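Local coordinates for DNA mismatch repair protein MutS (Thermus aquaticus, PDB 1EWQ) that takes part in DNA mismatch repair, binding mismatched duplex DNA and hydrolysing ATP weakly, at residues P118-Q123 with L148-G153; E130-A135 with R174-L179. One frame throughout, in Å; residues are numbered along the deposited sequence.

Contact 1. Residues P118-Q123 with L148-G153; sequences PGTLLQ and LDVSTG
Leu-122 and Val-150 set their side chains at about a right angle to each other, and the two branches of the valine are shared out between different parts of the loop 118-123. CG1 of Val-150, placed anti to its own backbone N (chi1 -171°), lies against the end of the leucine, with Val-150 CG1 at 4.0 Å from both Leu-122 CG and Leu-122 CD1. The other methyl leans on the backbone near the start of the loop, Val-150 CG2 standing 4.0 Å from Thr-120 CA. The second leucine methyl reaches past the valine side chain to its carbonyl, Leu-122 CD2 lying 3.5 Å from Val-150 O, and also rests on the CA of Ser-151. No direct hydrogen bond joins the segments. A water lies between them instead, its oxygen 2.6 Å from Gly-119 O, and accepts from Val-150 N.

The turn that presents Val-150 is braced from within. Ser-151 OG donates to Asp-149 OD1 over 2.8 Å, meeting it on the syn side and 26° out of the carboxylate plane, while Asp-149 O accepts from the amides of Thr-152 and Gly-153. Ser-151 OG is also bonded to Arg-334, and helix 215-232 covers Val-150 with Ala-228 and Leu-122 with Gln-232. In this buried contact the linker after strand 110-116 packs on the tight loop of the beta-hairpin formed by strands 143-149 and 154-160 of MutS domain II.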
# COMPACT_ATOMS: atom_id res chain seq x y z
N PRO C 118 7.29 -8.38 15.24
CA PRO C 118 8.10 -8.43 14.02
C PRO C 118 9.54 -8.92 14.16
O PRO C 118 9.99 -9.74 13.36
CB PRO C 118 8.00 -7.00 13.48
CG PRO C 118 7.77 -6.18 14.71
CD PRO C 118 6.80 -7.02 15.50
N GLY C 119 10.25 -8.46 15.19
CA GLY C 119 11.63 -8.88 15.36
C GLY C 119 11.92 -10.10 16.21
O GLY C 119 13.08 -10.36 16.52
N THR C 120 10.91 -10.88 16.58
CA THR C 120 11.14 -12.06 17.40
C THR C 120 10.37 -13.28 16.89
O THR C 120 10.15 -14.24 17.63
CB THR C 120 10.71 -11.80 18.87
OG1 THR C 120 9.30 -11.58 18.91
CG2 THR C 120 11.43 -10.58 19.43
N LEU C 121 9.98 -13.25 15.63
CA LEU C 121 9.21 -14.34 15.05
C LEU C 121 9.99 -15.65 14.92
O LEU C 121 11.16 -15.67 14.53
CB LEU C 121 8.68 -13.92 13.67
CG LEU C 121 7.81 -12.65 13.68
CD1 LEU C 121 7.46 -12.27 12.24
CD2 LEU C 121 6.54 -12.89 14.54
N LEU C 122 9.32 -16.74 15.25
CA LEU C 122 9.90 -18.07 15.16
C LEU C 122 9.13 -18.96 14.19
O LEU C 122 9.59 -20.04 13.83
CB LEU C 122 9.93 -18.73 16.54
CG LEU C 122 11.10 -18.22 17.38
CD1 LEU C 122 10.79 -18.33 18.85
CD2 LEU C 122 12.34 -18.99 17.00
N GLN C 123 7.96 -18.50 13.75
CA GLN C 123 7.14 -19.27 12.82
C GLN C 123 7.64 -19.11 11.38
O GLN C 123 7.74 -17.99 10.87
CB GLN C 123 5.67 -18.85 12.91
CG GLN C 123 5.00 -19.08 14.28
CD GLN C 123 5.36 -18.03 15.33
OE1 GLN C 123 5.94 -16.98 15.01
NE2 GLN C 123 5.01 -18.30 16.58
N LEU C 148 19.88 -9.52 17.53
CA LEU C 148 19.52 -10.89 17.86
C LEU C 148 18.54 -11.36 16.81
O LEU C 148 17.59 -10.65 16.48
CB LEU C 148 18.86 -11.00 19.24
CG LEU C 148 18.29 -12.39 19.55
CD1 LEU C 148 19.43 -13.44 19.60
CD2 LEU C 148 17.55 -12.37 20.90
N ASP C 149 18.80 -12.55 16.25
CA ASP C 149 17.90 -13.15 15.28
C ASP C 149 17.46 -14.38 16.05
O ASP C 149 18.19 -15.38 16.14
CB ASP C 149 18.61 -13.56 13.99
CG ASP C 149 17.64 -14.09 12.94
OD1 ASP C 149 16.62 -14.70 13.34
OD2 ASP C 149 17.91 -13.91 11.73
N VAL C 150 16.27 -14.29 16.63
CA VAL C 150 15.74 -15.36 17.44
C VAL C 150 15.53 -16.66 16.67
O VAL C 150 15.57 -17.74 17.27
CB VAL C 150 14.40 -14.91 18.09
CG1 VAL C 150 13.94 -15.93 19.10
CG2 VAL C 150 14.59 -13.55 18.77
N SER C 151 15.31 -16.59 15.35
CA SER C 151 15.08 -17.81 14.57
C SER C 151 16.36 -18.59 14.27
O SER C 151 16.30 -19.76 13.93
CB SER C 151 14.37 -17.50 13.24
OG SER C 151 15.26 -16.94 12.29
N THR C 152 17.51 -17.94 14.41
CA THR C 152 18.78 -18.63 14.13
C THR C 152 19.72 -18.64 15.33
O THR C 152 20.62 -19.47 15.42
CB THR C 152 19.54 -17.98 12.96
OG1 THR C 152 20.00 -16.68 13.35
CG2 THR C 152 18.63 -17.86 11.73
N GLY C 153 19.50 -17.72 16.26
CA GLY C 153 20.36 -17.64 17.42
C GLY C 153 21.51 -16.68 17.18
O GLY C 153 22.35 -16.49 18.07
O HOH W 1 14.56 -12.31 15.52

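Contact 2. Residues E130-A135 with R174-L179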
# COMPACT_ATOMS: atom_id res chain seq x y z
N GLU C 130 15.46 -14.00 4.44
CA GLU C 130 16.53 -13.19 5.02
C GLU C 130 16.58 -13.22 6.56
O GLU C 130 15.67 -13.71 7.22
CB GLU C 130 16.37 -11.73 4.58
CG GLU C 130 16.49 -11.48 3.09
CD GLU C 130 15.38 -12.12 2.28
OE1 GLU C 130 14.22 -12.17 2.76
OE2 GLU C 130 15.66 -12.56 1.15
N ALA C 131 17.65 -12.66 7.11
CA ALA C 131 17.79 -12.60 8.56
C ALA C 131 16.73 -11.64 9.07
O ALA C 131 16.40 -10.65 8.42
CB ALA C 131 19.17 -12.09 8.92
N ASN C 132 16.19 -11.94 10.25
CA ASN C 132 15.17 -11.11 10.86
C ASN C 132 15.73 -10.66 12.21
O ASN C 132 15.78 -11.42 13.17
CB ASN C 132 13.90 -11.95 11.05
CG ASN C 132 12.72 -11.12 11.42
OD1 ASN C 132 12.18 -11.25 12.53
ND2 ASN C 132 12.28 -10.26 10.51
N TYR C 133 16.17 -9.40 12.26
CA TYR C 133 16.79 -8.89 13.47
C TYR C 133 15.98 -8.02 14.41
O TYR C 133 15.21 -7.16 13.99
CB TYR C 133 18.04 -8.06 13.13
CG TYR C 133 19.18 -8.79 12.45
CD1 TYR C 133 19.56 -8.47 11.14
CD2 TYR C 133 19.90 -9.78 13.12
CE1 TYR C 133 20.63 -9.10 10.52
CE2 TYR C 133 20.98 -10.42 12.50
CZ TYR C 133 21.34 -10.07 11.21
OH TYR C 133 22.40 -10.71 10.60
N LEU C 134 16.18 -8.28 15.70
CA LEU C 134 15.61 -7.47 16.77
C LEU C 134 16.89 -6.70 17.09
O LEU C 134 17.95 -7.30 17.25
CB LEU C 134 15.22 -8.30 17.99
CG LEU C 134 14.89 -7.48 19.26
CD1 LEU C 134 13.69 -6.59 19.01
CD2 LEU C 134 14.60 -8.41 20.43
N ALA C 135 16.82 -5.38 17.16
CA ALA C 135 17.99 -4.58 17.46
C ALA C 135 17.78 -3.79 18.75
O ALA C 135 16.64 -3.46 19.11
CB ALA C 135 18.29 -3.63 16.30
N ARG C 174 19.11 -3.49 8.59
CA ARG C 174 17.68 -3.40 8.37
C ARG C 174 16.90 -4.23 9.39
O ARG C 174 16.21 -5.20 9.04
CB ARG C 174 17.34 -3.84 6.94
CG ARG C 174 17.81 -2.83 5.85
CD ARG C 174 17.11 -1.46 5.98
NE ARG C 174 17.30 -0.88 7.31
CZ ARG C 174 16.60 0.13 7.83
NH1 ARG C 174 15.63 0.72 7.12
NH2 ARG C 174 16.85 0.52 9.07
N PRO C 175 17.00 -3.87 10.68
CA PRO C 175 16.31 -4.58 11.76
C PRO C 175 14.81 -4.51 11.53
O PRO C 175 14.33 -3.59 10.88
CB PRO C 175 16.72 -3.80 13.00
CG PRO C 175 16.79 -2.40 12.47
CD PRO C 175 17.53 -2.58 11.16
N ALA C 176 14.08 -5.48 12.05
CA ALA C 176 12.63 -5.50 11.87
C ALA C 176 11.95 -4.86 13.08
O ALA C 176 10.79 -4.45 13.02
CB ALA C 176 12.14 -6.94 11.69
N GLU C 177 12.70 -4.75 14.18
CA GLU C 177 12.19 -4.19 15.42
C GLU C 177 13.34 -3.60 16.24
O GLU C 177 14.39 -4.23 16.40
CB GLU C 177 11.50 -5.28 16.22
CG GLU C 177 10.47 -4.79 17.20
CD GLU C 177 9.90 -5.90 18.03
OE1 GLU C 177 9.95 -7.07 17.59
OE2 GLU C 177 9.39 -5.61 19.13
N VAL C 178 13.14 -2.40 16.77
CA VAL C 178 14.19 -1.74 17.53
C VAL C 178 13.80 -1.43 18.99
O VAL C 178 12.70 -0.95 19.26
CB VAL C 178 14.62 -0.43 16.82
CG1 VAL C 178 15.63 0.34 17.68
CG2 VAL C 178 15.24 -0.75 15.46
N LEU C 179 14.72 -1.70 19.91
CA LEU C 179 14.52 -1.43 21.33
C LEU C 179 15.48 -0.29 21.70
O LEU C 179 16.69 -0.45 21.61
CB LEU C 179 14.87 -2.65 22.18
CG LEU C 179 14.32 -4.03 21.81
CD1 LEU C 179 14.86 -5.05 22.80
CD2 LEU C 179 12.79 -4.02 21.84
O HOH W 2 15.95 -7.99 9.88
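Leu-134 lays its CD1 methyl over the aliphatic part of Glu-177, with Leu-134 CD1 to Glu-177 CB at 3.8 Å, the two side chains crossing obliquely on one face of the sheet. CG of Leu-134 is anti to the backbone N (chi1 168°), and beyond it the same methyl also touches Leu-179, whose CG is 3.8 Å from Leu-134 CD1; these two leucines cross at about a right angle. Leu-179 also packs on Ala-223 and Tyr-227 of helix 215-232. An alanine here would probably leave a gap beside Leu-134 CD1 and CD2 and against that helix, so that the tip of Leu-134 is packed on one side less. On the other face Ala-135 CB abuts Pro-175 CB at 3.7 Å and lies more loosely against Val-178.

Between the two faces the backbones pair as a parallel ladder. Ala-135 N donates to Glu-177 O over 2.8 Å, nearly along the C=O axis, and Leu-179 N donates to Ala-135 O over 2.7 Å, tilted 20° from the carbonyl plane. Just before the ladder, Ala-176 N donates to Tyr-133 O at 2.8 Å, in the carbonyl plane, and Glu-177 N adds a weak bond to that oxygen. A water extends the pairing, bound to Tyr-133 N, Ala-131 O and Arg-174 O.

Parallel pairing of strand 177-180 with 134-139, after an antiparallel hairpin and helix 163-173, is consistent with the RNase H-like fold of MutS domain II. The Glu-177 carboxylate, buried beside Leu-134, is bonded to Thr-117 and Ser-203. Main-chain bonds thus fix the register, while apolar contacts pack on each face and the acid's charge is probably steadied by its hydroxyl partners.

The centres of contacts 1 and 2 lie 9 Å apart, and their segments alternate along the chain: 118-123, 130-135, 148-153, 174-179. Both reach the mixed sheet of MutS domain II, in which strand 134-139 lies between its parallel neighbour 177-180 and its antiparallel neighbour 143-149. A probable backbone hydrogen bond, Leu-134 N to Leu-148 O at 2.9 Å, joins the contacts across the latter pair. Another tie leaves the sheet: Glu-177 OE1 lies 2.8 Å from Gly-119 N, a probable hydrogen bond. Helix 215-232 touches both contacts. Together they tie the chain leaving strand 110-116 of the preceding sheet to domain II, well away from the bound DNA.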